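Local atomic coordinates of pyruvate formate-lyase 2 (Archaeoglobus fulgidus, PDB entry 2F3O), a protein that probably acts as a glycyl radical enzyme of the pyruvate formate-lyase family with lyase activity, its physiological reaction remaining unestablished. Residues I153-V158 / S438-L443; Y269-S274 / Q329-A334; G425-A430 / G628-T633; F432-T437 / A533-T538. All coordinates share one frame; numbering follows the deposited sequence.

From the N terminus, residues 153-158 come first and find their partner only at 438-443, so contact 1 closes a long loop. Contact 2 (269-274 with 329-334) is nested inside it, and strand 273-274 lies beside strand 156-157. Contact 3 opens at 425-430, after contact 2 has closed, and crosses contact 1 before closing at 628-633. Contact 4 (432-437 with 533-538) is nested within contact 3 and also crosses contact 1, sharing strand 435-445 with it. Contacts 1, 2 and 3 surround a buried glycerol, whereas contact 4 builds the neighbouring parallel strand pair, its centre about 17 Å from that of contact 2.

Contact 1: residues I153-V158 / S438-L443; sequences ISHVAV and SSDAAL. With GOL (glycerol), chain D.
His155 packs against Ser439 and Asp440 on one wall of the buried pocket of the glycyl radical alpha/beta barrel, where a glycerol is bound. The imidazole and the Asp440 side chain cross obliquely, ring and carboxylate planes 70° apart. The backbone N of Asp440 sits above one ring face, displaced toward the rim, while its CB comes within 3.4 Å of His155 NE2. No direct hydrogen bond joins the two segments; glycerol O2 links them instead. It lies 3.1 Å from His155 NE2, where either atom could be the donor, and it donates to Asp440 OD2 at 3.1 Å. The other carboxylate oxygen, OD1, is taken by Gln541.

The rotation of the ring is set by its own segment. The first torsion places CG anti to the carbonyl carbon, beside the backbone N (chi1 -64°). His155 ND1 then donates to Ile153 O at 2.8 Å, nearly straight at 173° and in the ring plane, which fixes how the ring is turned. An alanine in place of His155 would probably leave Ile153 O without this donor and glycerol O2 with one anchor fewer, and open a gap beside Asp440.

Ser439 OG approaches the imidazole obliquely, 3.5 Å from His155 CD2, and is itself hydrogen-bonded to Glu428 and Asp424. Ile153 lays CG2 3.5 Å from Ser438 OG, a hydroxyl that is bonded to Glu149. Away from the ring, one water bridges the two backbones, donating to His155 O at 2.9 Å and accepting from Ser438 N at 2.8 Å.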
loop_
_atom_site.group_PDB
_atom_site.type_symbol
_atom_site.label_atom_id
_atom_site.label_comp_id
_atom_site.label_asym_id
_atom_site.label_seq_id
_atom_site.Cartn_x
_atom_site.Cartn_y
_atom_site.Cartn_z
ATOM N N ILE A 153 24.987 4.036 -13.692
ATOM C CA ILE A 153 23.990 3.169 -14.328
ATOM C C ILE A 153 23.871 3.317 -15.839
ATOM O O ILE A 153 24.204 2.380 -16.552
ATOM C CB ILE A 153 22.593 3.277 -13.692
ATOM C CG1 ILE A 153 22.697 3.193 -12.171
ATOM C CG2 ILE A 153 21.662 2.190 -14.254
ATOM C CD1 ILE A 153 23.177 1.873 -11.685
ATOM N N SER A 154 23.391 4.466 -16.316
ATOM C CA SER A 154 23.142 4.685 -17.750
ATOM C C SER A 154 22.350 3.541 -18.414
ATOM O O SER A 154 21.351 3.066 -17.852
ATOM C CB SER A 154 24.448 4.925 -18.505
ATOM O OG SER A 154 25.095 6.110 -18.091
ATOM N N HIS A 155 22.808 3.095 -19.584
ATOM C CA HIS A 155 22.170 1.986 -20.315
ATOM C C HIS A 155 20.674 2.092 -20.454
ATOM O O HIS A 155 19.956 1.245 -19.954
ATOM C CB HIS A 155 22.486 0.640 -19.666
ATOM C CG HIS A 155 23.931 0.293 -19.704
ATOM N ND1 HIS A 155 24.834 0.802 -18.798
ATOM C CD2 HIS A 155 24.636 -0.489 -20.550
ATOM C CE1 HIS A 155 26.034 0.336 -19.075
ATOM N NE2 HIS A 155 25.946 -0.431 -20.149
ATOM N N VAL A 156 20.204 3.141 -21.095
ATOM C CA VAL A 156 18.785 3.291 -21.302
ATOM C C VAL A 156 18.606 4.054 -22.593
ATOM O O VAL A 156 19.353 4.993 -22.860
ATOM C CB VAL A 156 18.099 4.008 -20.087
ATOM C CG1 VAL A 156 18.855 5.246 -19.665
ATOM C CG2 VAL A 156 16.638 4.325 -20.382
ATOM N N ALA A 157 17.684 3.610 -23.435
ATOM C CA ALA A 157 17.224 4.443 -24.518
ATOM C C ALA A 157 16.293 5.539 -23.959
ATOM O O ALA A 157 15.224 5.256 -23.414
ATOM C CB ALA A 157 16.520 3.618 -25.563
ATOM N N VAL A 158 16.744 6.784 -24.098
ATOM C CA VAL A 158 16.066 7.993 -23.663
ATOM C C VAL A 158 14.711 8.185 -24.317
ATOM O O VAL A 158 14.564 8.009 -25.522
ATOM C CB VAL A 158 16.933 9.175 -24.064
ATOM C CG1 VAL A 158 16.297 10.480 -23.676
ATOM C CG2 VAL A 158 18.304 9.035 -23.457
ATOM N N SER A 438 19.074 -1.200 -16.419
ATOM C CA SER A 438 20.517 -1.328 -16.076
ATOM C C SER A 438 21.122 -2.457 -16.874
ATOM O O SER A 438 21.483 -3.507 -16.329
ATOM C CB SER A 438 20.748 -1.545 -14.578
ATOM O OG SER A 438 22.098 -1.265 -14.246
ATOM N N SER A 439 21.175 -2.259 -18.178
ATOM C CA SER A 439 21.170 -3.393 -19.051
ATOM C C SER A 439 22.506 -4.123 -19.104
ATOM O O SER A 439 22.567 -5.252 -19.561
ATOM C CB SER A 439 20.704 -2.972 -20.423
ATOM O OG SER A 439 21.761 -2.319 -21.097
ATOM N N ASP A 440 23.574 -3.502 -18.618
ATOM C CA ASP A 440 24.828 -4.233 -18.462
ATOM C C ASP A 440 25.305 -4.106 -17.040
ATOM O O ASP A 440 26.371 -3.566 -16.800
ATOM C CB ASP A 440 25.915 -3.712 -19.399
ATOM C CG ASP A 440 26.991 -4.755 -19.678
ATOM O OD1 ASP A 440 26.776 -5.936 -19.357
ATOM O OD2 ASP A 440 28.057 -4.403 -20.217
ATOM N N ALA A 441 24.517 -4.597 -16.097
ATOM C CA ALA A 441 24.817 -4.336 -14.703
ATOM C C ALA A 441 25.883 -5.280 -14.193
ATOM O O ALA A 441 26.687 -4.907 -13.326
ATOM C CB ALA A 441 23.588 -4.436 -13.876
ATOM N N ALA A 442 25.878 -6.497 -14.732
ATOM C CA ALA A 442 26.968 -7.444 -14.510
ATOM C C ALA A 442 27.173 -8.366 -15.685
ATOM O O ALA A 442 26.303 -8.533 -16.541
ATOM C CB ALA A 442 26.746 -8.266 -13.255
ATOM N N LEU A 443 28.359 -8.960 -15.699
ATOM C CA LEU A 443 28.731 -10.039 -16.628
ATOM C C LEU A 443 29.279 -11.191 -15.786
ATOM O O LEU A 443 30.121 -10.983 -14.920
ATOM C CB LEU A 443 29.787 -9.529 -17.623
ATOM C CG LEU A 443 29.310 -8.390 -18.550
ATOM C CD1 LEU A 443 30.131 -7.117 -18.356
ATOM C CD2 LEU A 443 29.260 -8.829 -20.011
HETATM C C1 GOL D . 26.378 -2.096 -23.703
HETATM O O1 GOL D . 25.782 -2.848 -22.685
HETATM C C2 GOL D . 27.829 -1.849 -23.356
HETATM O O2 GOL D . 28.059 -1.787 -21.959
HETATM C C3 GOL D . 28.167 -0.545 -24.040
HETATM O O3 GOL D . 29.538 -0.563 -24.327
HETATM O O HOH W 1 18.985 1.506 -17.259
#

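Contact 2: residues Y269-S274 / Q329-A334. With GOL (glycerol), chain D.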
loop_
_atom_site.group_PDB
_atom_site.type_symbol
_atom_site.label_atom_id
_atom_site.label_comp_id
_atom_site.label_asym_id
_atom_site.label_seq_id
_atom_site.Cartn_x
_atom_site.Cartn_y
_atom_site.Cartn_z
ATOM N N TYR A 269 27.404 8.452 -17.064
ATOM C CA TYR A 269 28.617 7.903 -17.654
ATOM C C TYR A 269 28.393 7.316 -19.055
ATOM O O TYR A 269 27.268 7.037 -19.456
ATOM C CB TYR A 269 29.370 6.979 -16.663
ATOM C CG TYR A 269 29.062 5.515 -16.749
ATOM C CD1 TYR A 269 30.081 4.594 -16.956
ATOM C CD2 TYR A 269 27.754 5.044 -16.619
ATOM C CE1 TYR A 269 29.816 3.232 -17.040
ATOM C CE2 TYR A 269 27.468 3.683 -16.717
ATOM C CZ TYR A 269 28.511 2.779 -16.922
ATOM O OH TYR A 269 28.229 1.439 -17.027
ATOM N N GLU A 270 29.496 7.153 -19.778
ATOM C CA GLU A 270 29.568 6.971 -21.241
ATOM C C GLU A 270 28.848 5.791 -21.863
ATOM O O GLU A 270 28.805 5.695 -23.083
ATOM C CB GLU A 270 31.029 6.817 -21.629
ATOM C CG GLU A 270 31.967 7.288 -20.544
ATOM C CD GLU A 270 32.456 6.185 -19.598
ATOM O OE1 GLU A 270 32.621 5.020 -20.039
ATOM O OE2 GLU A 270 32.686 6.502 -18.402
ATOM N N GLN A 271 28.305 4.881 -21.061
ATOM C CA GLN A 271 27.802 3.643 -21.625
ATOM C C GLN A 271 26.314 3.625 -21.982
ATOM O O GLN A 271 25.438 3.701 -21.118
ATOM C CB GLN A 271 28.151 2.456 -20.731
ATOM C CG GLN A 271 29.597 2.395 -20.366
ATOM C CD GLN A 271 30.456 2.235 -21.566
ATOM O OE1 GLN A 271 30.224 1.335 -22.362
ATOM N NE2 GLN A 271 31.461 3.099 -21.718
ATOM N N ALA A 272 26.056 3.532 -23.276
ATOM C CA ALA A 272 24.791 3.046 -23.798
ATOM C C ALA A 272 23.597 3.957 -23.654
ATOM O O ALA A 272 22.474 3.475 -23.646
ATOM C CB ALA A 272 24.478 1.655 -23.283
ATOM N N ILE A 273 23.831 5.258 -23.533
ATOM C CA ILE A 273 22.735 6.206 -23.521
ATOM C C ILE A 273 22.231 6.300 -24.953
ATOM O O ILE A 273 22.903 6.845 -25.814
ATOM C CB ILE A 273 23.202 7.577 -23.046
ATOM C CG1 ILE A 273 23.921 7.451 -21.718
ATOM C CG2 ILE A 273 22.038 8.527 -22.913
ATOM C CD1 ILE A 273 24.413 8.764 -21.193
ATOM N N SER A 274 21.051 5.754 -25.212
ATOM C CA SER A 274 20.622 5.507 -26.585
ATOM C C SER A 274 19.424 6.343 -26.988
ATOM O O SER A 274 18.792 6.984 -26.150
ATOM C CB SER A 274 20.324 4.026 -26.761
ATOM O OG SER A 274 21.452 3.257 -26.358
ATOM N N GLN A 329 36.815 0.333 -27.760
ATOM C CA GLN A 329 36.276 1.681 -27.580
ATOM C C GLN A 329 34.756 1.711 -27.434
ATOM O O GLN A 329 34.047 2.377 -28.197
ATOM C CB GLN A 329 36.723 2.589 -28.722
ATOM C CG GLN A 329 38.221 2.721 -28.830
ATOM C CD GLN A 329 38.627 3.610 -29.977
ATOM O OE1 GLN A 329 38.037 3.559 -31.062
ATOM N NE2 GLN A 329 39.640 4.437 -29.749
ATOM N N ALA A 330 34.266 0.955 -26.462
ATOM C CA ALA A 330 32.846 0.696 -26.338
ATOM C C ALA A 330 32.159 1.794 -25.558
ATOM O O ALA A 330 32.427 2.005 -24.378
ATOM C CB ALA A 330 32.648 -0.621 -25.666
ATOM N N THR A 331 31.291 2.526 -26.229
ATOM C CA THR A 331 30.461 3.497 -25.542
ATOM C C THR A 331 29.016 3.164 -25.875
ATOM O O THR A 331 28.216 2.880 -24.984
ATOM C CB THR A 331 30.797 4.938 -25.952
ATOM O OG1 THR A 331 30.752 5.065 -27.380
ATOM C CG2 THR A 331 32.181 5.312 -25.454
ATOM N N ASN A 332 28.702 3.216 -27.166
ATOM C CA ASN A 332 27.506 2.612 -27.722
ATOM C C ASN A 332 26.198 3.340 -27.552
ATOM O O ASN A 332 25.239 2.774 -27.035
ATOM C CB ASN A 332 27.402 1.137 -27.343
ATOM C CG ASN A 332 28.452 0.327 -28.022
ATOM O OD1 ASN A 332 28.475 0.278 -29.235
ATOM N ND2 ASN A 332 29.356 -0.269 -27.263
ATOM N N GLN A 333 26.174 4.595 -27.990
ATOM C CA GLN A 333 24.922 5.303 -28.157
ATOM C C GLN A 333 24.182 4.605 -29.267
ATOM O O GLN A 333 24.522 4.760 -30.422
ATOM C CB GLN A 333 25.152 6.760 -28.557
ATOM C CG GLN A 333 25.666 7.635 -27.443
ATOM C CD GLN A 333 26.291 8.895 -27.965
ATOM O OE1 GLN A 333 25.597 9.807 -28.408
ATOM N NE2 GLN A 333 27.613 8.961 -27.910
ATOM N N ALA A 334 23.168 3.833 -28.915
ATOM C CA ALA A 334 22.492 3.027 -29.897
ATOM C C ALA A 334 21.336 3.740 -30.568
ATOM O O ALA A 334 20.798 4.706 -30.055
ATOM C CB ALA A 334 22.017 1.754 -29.276
HETATM C C1 GOL D . 26.378 -2.096 -23.703
HETATM O O1 GOL D . 25.782 -2.848 -22.685
HETATM C C2 GOL D . 27.829 -1.849 -23.356
HETATM O O2 GOL D . 28.059 -1.787 -21.959
HETATM C C3 GOL D . 28.167 -0.545 -24.040
HETATM O O3 GOL D . 29.538 -0.563 -24.327
#
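Gln271 reaches across to Ala330 where two buried loops run roughly in the same direction, 23° apart. Its chain bends at chi2 (-62°), and both N-H groups of the amide are used: NE2 donates to Ala330 O at 3.0 Å, lying in the plane of that carbonyl, and to Glu270 OE1 at 2.8 Å, on the anti side of the carboxylate. OE1 in turn accepts from glycerol O3 at 2.8 Å. Through this O3 Gln271 is joined to Asn332, whose ND2 donates to it at 3.0 Å, while Gln366 serves Asn332 OD1. A leucine in place of Gln271 would probably leave Ala330 O and Glu270 OE1 without this donor and glycerol O3 without its acceptor.

Further along, backbone groups join in. Thr331 O receives Ala272 N at 2.8 Å, and Ala272 CA makes a C-H...O contact with Asn332 O. Ser274 works both ways: OG accepts from Ala334 N at 3.1 Å and donates to Ala272 O at 2.9 Å, standing above the plane of that carbonyl. Gln333 lays CB and CG against Ile273 O, and its amide OE1 is bonded to Gln261. Asn332 also touches Trp753, next to Gly752, the predicted radical site, a placement consistent with the central active-site pocket of the glycyl radical enzyme barrel.

Contact 3: residues G425-A430 / G628-T633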
loop_
_atom_site.group_PDB
_atom_site.type_symbol
_atom_site.label_atom_id
_atom_site.label_comp_id
_atom_site.label_asym_id
_atom_site.label_seq_id
_atom_site.Cartn_x
_atom_site.Cartn_y
_atom_site.Cartn_z
ATOM N N GLY A 425 22.661 -0.085 -26.106
ATOM C CA GLY A 425 23.964 -0.715 -25.947
ATOM C C GLY A 425 24.385 -1.608 -27.100
ATOM O O GLY A 425 24.362 -1.185 -28.246
ATOM N N CYS A 426 24.774 -2.840 -26.796
ATOM C CA CYS A 426 25.019 -3.830 -27.821
ATOM C C CYS A 426 23.752 -4.500 -28.331
ATOM O O CYS A 426 23.341 -4.311 -29.488
ATOM C CB CYS A 426 25.877 -4.934 -27.265
ATOM S SG CYS A 426 27.314 -4.355 -26.477
ATOM N N VAL A 427 23.181 -5.357 -27.480
ATOM C CA VAL A 427 22.095 -6.259 -27.891
ATOM C C VAL A 427 20.892 -6.240 -26.949
ATOM O O VAL A 427 19.926 -6.980 -27.159
ATOM C CB VAL A 427 22.579 -7.744 -28.016
ATOM C CG1 VAL A 427 23.782 -7.848 -28.911
ATOM C CG2 VAL A 427 22.896 -8.339 -26.654
ATOM N N GLU A 428 20.964 -5.401 -25.915
ATOM C CA GLU A 428 19.939 -5.314 -24.869
ATOM C C GLU A 428 18.600 -4.741 -25.330
ATOM O O GLU A 428 18.554 -3.742 -26.050
ATOM C CB GLU A 428 20.465 -4.493 -23.713
ATOM C CG GLU A 428 21.831 -4.950 -23.255
ATOM C CD GLU A 428 22.947 -4.059 -23.762
ATOM O OE1 GLU A 428 23.167 -2.983 -23.180
ATOM O OE2 GLU A 428 23.604 -4.428 -24.754
ATOM N N ILE A 429 17.518 -5.395 -24.911
ATOM C CA ILE A 429 16.167 -4.996 -25.292
ATOM C C ILE A 429 15.359 -4.580 -24.066
ATOM O O ILE A 429 15.628 -5.026 -22.938
ATOM C CB ILE A 429 15.435 -6.106 -26.049
ATOM C CG1 ILE A 429 15.443 -7.404 -25.250
ATOM C CG2 ILE A 429 16.078 -6.338 -27.397
ATOM C CD1 ILE A 429 14.393 -8.366 -25.720
ATOM N N ALA A 430 14.368 -3.722 -24.300
ATOM C CA ALA A 430 13.664 -3.021 -23.222
ATOM C C ALA A 430 12.436 -2.349 -23.787
ATOM O O ALA A 430 12.449 -1.932 -24.930
ATOM C CB ALA A 430 14.584 -1.963 -22.564
ATOM N N GLY A 628 20.681 -11.936 -19.512
ATOM C CA GLY A 628 21.233 -11.697 -20.854
ATOM C C GLY A 628 22.380 -12.633 -21.212
ATOM O O GLY A 628 22.953 -13.285 -20.337
ATOM N N CYS A 629 22.722 -12.711 -22.498
ATOM C CA CYS A 629 23.907 -13.468 -22.900
ATOM C C CYS A 629 24.768 -12.782 -23.941
ATOM O O CYS A 629 24.636 -13.049 -25.137
ATOM C CB CYS A 629 23.527 -14.847 -23.418
ATOM S SG CYS A 629 24.937 -15.957 -23.391
ATOM N N TYR A 630 25.662 -11.916 -23.494
ATOM C CA TYR A 630 26.548 -11.246 -24.418
ATOM C C TYR A 630 27.825 -10.940 -23.677
ATOM O O TYR A 630 27.784 -10.745 -22.468
ATOM C CB TYR A 630 25.894 -9.991 -25.040
ATOM C CG TYR A 630 25.594 -8.854 -24.113
ATOM C CD1 TYR A 630 26.557 -7.890 -23.815
ATOM C CD2 TYR A 630 24.335 -8.718 -23.567
ATOM C CE1 TYR A 630 26.279 -6.856 -22.962
ATOM C CE2 TYR A 630 24.035 -7.677 -22.738
ATOM C CZ TYR A 630 25.011 -6.758 -22.419
ATOM O OH TYR A 630 24.697 -5.726 -21.578
ATOM N N PRO A 631 28.967 -10.926 -24.383
ATOM C CA PRO A 631 30.217 -10.905 -23.659
ATOM C C PRO A 631 30.940 -9.592 -23.412
ATOM O O PRO A 631 31.757 -9.560 -22.494
ATOM C CB PRO A 631 31.112 -11.757 -24.552
ATOM C CG PRO A 631 30.619 -11.494 -25.909
ATOM C CD PRO A 631 29.195 -11.058 -25.833
ATOM N N MET A 632 30.667 -8.545 -24.197
ATOM C CA MET A 632 31.651 -7.462 -24.450
ATOM C C MET A 632 32.956 -8.114 -24.886
ATOM O O MET A 632 32.935 -8.955 -25.770
ATOM C CB MET A 632 31.861 -6.502 -23.264
ATOM C CG MET A 632 30.602 -5.748 -22.825
ATOM S SD MET A 632 29.627 -5.024 -24.161
ATOM C CE MET A 632 30.755 -3.791 -24.810
ATOM N N THR A 633 34.081 -7.771 -24.274
ATOM C CA THR A 633 35.251 -8.627 -24.471
ATOM C C THR A 633 35.653 -9.310 -23.176
ATOM O O THR A 633 36.809 -9.676 -23.009
ATOM C CB THR A 633 36.494 -7.934 -25.150
ATOM O OG1 THR A 633 37.103 -6.995 -24.265
ATOM C CG2 THR A 633 36.119 -7.237 -26.443
#
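Val427 and Tyr630 face each other with CA atoms 7.5 Å apart, too far for backbone pairing, so the two segments meet entirely through side chains. Tyr630 carries most of the contact, meeting Cys426, Val427 and Glu428. Val427 CG2 comes obliquely upon the ring, 3.4 Å from CD2, and the two side chains slide past each other in opposite directions. Glu428 crosses the tyrosine at about a right angle. Its chain bends at chi2 (102°), and the carboxylate is turned only 24° from the ring plane, with OE2 3.6 Å from Tyr630 CZ and CD 3.3 Å from Tyr630 OH.

The carboxylate also folds back on its own loop. OE2 accepts Val427 N at 2.9 Å, and more weakly Cys426 N, while OE1 bonds Ser439 OG and a bound glycerol. Tyr630 OH is held by Ser439 O, so both polar ends converge on one residue. Cys426 SG lies obliquely to the tyrosine, 5.1 Å from the ring centroid and 41° off its normal, a sulfur-aromatic contact. Met632, bent at chi2 and chi3, brings SD beside the same sulfur.

The Gly-Cys-Val-Glu sequence is consistent with the cysteine loop of glycyl radical enzymes. The loop connects strands 421-424 and 428-431, an antiparallel pair that Ile429 packs against helix 401-410; across from it, the Tyr630 segment joins strand 624-628 to helix 634-640.

Contact 4: residues F432-T437 / A533-T538; sequences FGNSFT and ARYNFT
Three backbone hydrogen bonds join Asn434 and Phe436 to Tyr535 and Phe537 as a parallel beta ladder, part of the mixed sheet in which strands 435-445 and 535-543 are neighbours. Tyr535 N donates to Asn434 O at 3.0 Å, Phe436 N to Tyr535 O at 3.0 Å, and Phe537 N to Phe436 O at 2.9 Å. Phe436 thus uses both its N-H and its C=O on the other strand, as parallel pairing requires. C-H...O contacts from Ser435 CA to Tyr535 O and from Asn536 CA to Phe436 O fill in between these bonds.

Ser435 and Tyr535 share one face of the sheet, their CB atoms 3.8 Å apart. Ser435 OG turns back to Pro431 O, and Tyr535 OH is bonded to the Asp417 carboxylate and to the backbone N of Asp414. Phe436 and Asn536 occupy the other face. There Ala533 CB meets Phe436 CB at 3.8 Å, while CG of the phenylalanine, anti to the backbone N (chi1 -156°), sends the ring away toward Ile153 and Val528.

At the start of the ladder Asn434 lies side by side with both Arg534 and Tyr535, pointing the same way as each. Its amide plane stands 86° from the tyrosine ring, with CG 4.1 Å from Tyr535 CE1. This end borders the second subunit: Arg416 of that chain packs on Asn434 and donates to Phe432 O. At the far end Thr437 CG2 reaches the edge of the Phe537 ring, 4.1 Å from Phe537 CD1.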
loop_
_atom_site.group_PDB
_atom_site.type_symbol
_atom_site.label_atom_id
_atom_site.label_comp_id
_atom_site.label_asym_id
_atom_site.label_seq_id
_atom_site.Cartn_x
_atom_site.Cartn_y
_atom_site.Cartn_z
ATOM N N PHE A 432 10.264 0.692 -24.601
ATOM C CA PHE A 432 10.769 2.000 -24.956
ATOM C C PHE A 432 10.181 3.111 -24.125
ATOM O O PHE A 432 8.988 3.401 -24.178
ATOM C CB PHE A 432 10.560 2.267 -26.448
ATOM C CG PHE A 432 11.105 3.591 -26.937
ATOM C CD1 PHE A 432 12.350 4.051 -26.546
ATOM C CD2 PHE A 432 10.376 4.354 -27.837
ATOM C CE1 PHE A 432 12.833 5.271 -27.009
ATOM C CE2 PHE A 432 10.853 5.572 -28.307
ATOM C CZ PHE A 432 12.083 6.029 -27.896
ATOM N N GLY A 433 11.054 3.728 -23.349
ATOM C CA GLY A 433 10.764 5.032 -22.812
ATOM C C GLY A 433 10.230 5.060 -21.399
ATOM O O GLY A 433 10.162 6.115 -20.767
ATOM N N ASN A 434 9.892 3.889 -20.888
ATOM C CA ASN A 434 9.291 3.802 -19.575
ATOM C C ASN A 434 9.919 2.697 -18.755
ATOM O O ASN A 434 9.264 2.037 -17.958
ATOM C CB ASN A 434 7.752 3.708 -19.654
ATOM C CG ASN A 434 7.213 2.444 -20.387
ATOM O OD1 ASN A 434 6.044 2.118 -20.219
ATOM N ND2 ASN A 434 8.022 1.773 -21.193
ATOM N N SER A 435 11.214 2.500 -18.970
ATOM C CA SER A 435 11.938 1.474 -18.240
ATOM C C SER A 435 13.363 1.861 -17.868
ATOM O O SER A 435 13.991 2.678 -18.517
ATOM C CB SER A 435 11.922 0.153 -19.001
ATOM O OG SER A 435 12.447 0.271 -20.305
ATOM N N PHE A 436 13.860 1.281 -16.794
ATOM C CA PHE A 436 15.230 1.468 -16.428
ATOM C C PHE A 436 15.708 0.058 -16.221
ATOM O O PHE A 436 15.345 -0.582 -15.223
ATOM C CB PHE A 436 15.300 2.238 -15.132
ATOM C CG PHE A 436 16.598 2.976 -14.921
ATOM C CD1 PHE A 436 17.178 3.704 -15.949
ATOM C CD2 PHE A 436 17.201 3.004 -13.661
ATOM C CE1 PHE A 436 18.341 4.418 -15.736
ATOM C CE2 PHE A 436 18.361 3.713 -13.452
ATOM C CZ PHE A 436 18.930 4.419 -14.496
ATOM N N THR A 437 16.507 -0.446 -17.156
ATOM C CA THR A 437 16.841 -1.870 -17.146
ATOM C C THR A 437 18.247 -2.219 -16.697
ATOM O O THR A 437 18.540 -3.404 -16.578
ATOM C CB THR A 437 16.635 -2.506 -18.507
ATOM O OG1 THR A 437 17.526 -1.888 -19.447
ATOM C CG2 THR A 437 15.187 -2.324 -18.950
ATOM N N ALA A 533 10.892 4.565 -12.758
ATOM C CA ALA A 533 10.517 4.105 -14.101
ATOM C C ALA A 533 9.379 3.105 -13.991
ATOM O O ALA A 533 9.260 2.482 -12.952
ATOM C CB ALA A 533 11.685 3.474 -14.763
ATOM N N ARG A 534 8.533 2.961 -15.020
ATOM C CA ARG A 534 7.388 2.031 -14.925
ATOM C C ARG A 534 7.884 0.592 -14.776
ATOM O O ARG A 534 7.514 -0.095 -13.820
ATOM C CB ARG A 534 6.394 2.167 -16.090
ATOM C CG ARG A 534 4.975 1.637 -15.783
ATOM C CD ARG A 534 4.335 0.956 -17.017
ATOM N NE ARG A 534 2.920 0.529 -16.869
ATOM C CZ ARG A 534 2.476 -0.678 -16.439
ATOM N NH1 ARG A 534 1.156 -0.921 -16.393
ATOM N NH2 ARG A 534 3.317 -1.649 -16.050
ATOM N N TYR A 535 8.759 0.157 -15.682
ATOM C CA TYR A 535 9.404 -1.141 -15.541
ATOM C C TYR A 535 10.802 -0.937 -14.964
ATOM O O TYR A 535 11.498 -0.026 -15.379
ATOM C CB TYR A 535 9.498 -1.835 -16.893
ATOM C CG TYR A 535 8.166 -2.077 -17.596
ATOM C CD1 TYR A 535 7.714 -1.217 -18.600
ATOM C CD2 TYR A 535 7.368 -3.183 -17.275
ATOM C CE1 TYR A 535 6.530 -1.449 -19.264
ATOM C CE2 TYR A 535 6.168 -3.418 -17.930
ATOM C CZ TYR A 535 5.756 -2.544 -18.921
ATOM O OH TYR A 535 4.566 -2.765 -19.584
ATOM N N ASN A 536 11.207 -1.750 -13.988
ATOM C CA ASN A 536 12.576 -1.679 -13.448
ATOM C C ASN A 536 13.236 -3.025 -13.509
ATOM O O ASN A 536 12.711 -3.987 -12.983
ATOM C CB ASN A 536 12.597 -1.204 -12.003
ATOM C CG ASN A 536 12.359 0.276 -11.879
ATOM O OD1 ASN A 536 13.293 1.071 -11.734
ATOM N ND2 ASN A 536 11.103 0.664 -11.954
ATOM N N PHE A 537 14.391 -3.101 -14.150
ATOM C CA PHE A 537 15.044 -4.385 -14.342
ATOM C C PHE A 537 16.521 -4.218 -14.070
ATOM O O PHE A 537 16.996 -3.090 -13.963
ATOM C CB PHE A 537 14.813 -4.923 -15.756
ATOM C CG PHE A 537 13.417 -5.454 -15.994
ATOM C CD1 PHE A 537 12.640 -4.969 -17.035
ATOM C CD2 PHE A 537 12.880 -6.450 -15.185
ATOM C CE1 PHE A 537 11.350 -5.456 -17.260
ATOM C CE2 PHE A 537 11.578 -6.947 -15.409
ATOM C CZ PHE A 537 10.824 -6.446 -16.448
ATOM N N THR A 538 17.228 -5.332 -13.909
ATOM C CA THR A 538 18.681 -5.326 -13.776
ATOM C C THR A 538 19.260 -6.422 -14.665
ATOM O O THR A 538 19.153 -7.607 -14.346
ATOM C CB THR A 538 19.142 -5.525 -12.317
ATOM O OG1 THR A 538 18.600 -4.493 -11.502
ATOM C CG2 THR A 538 20.631 -5.434 -12.212
#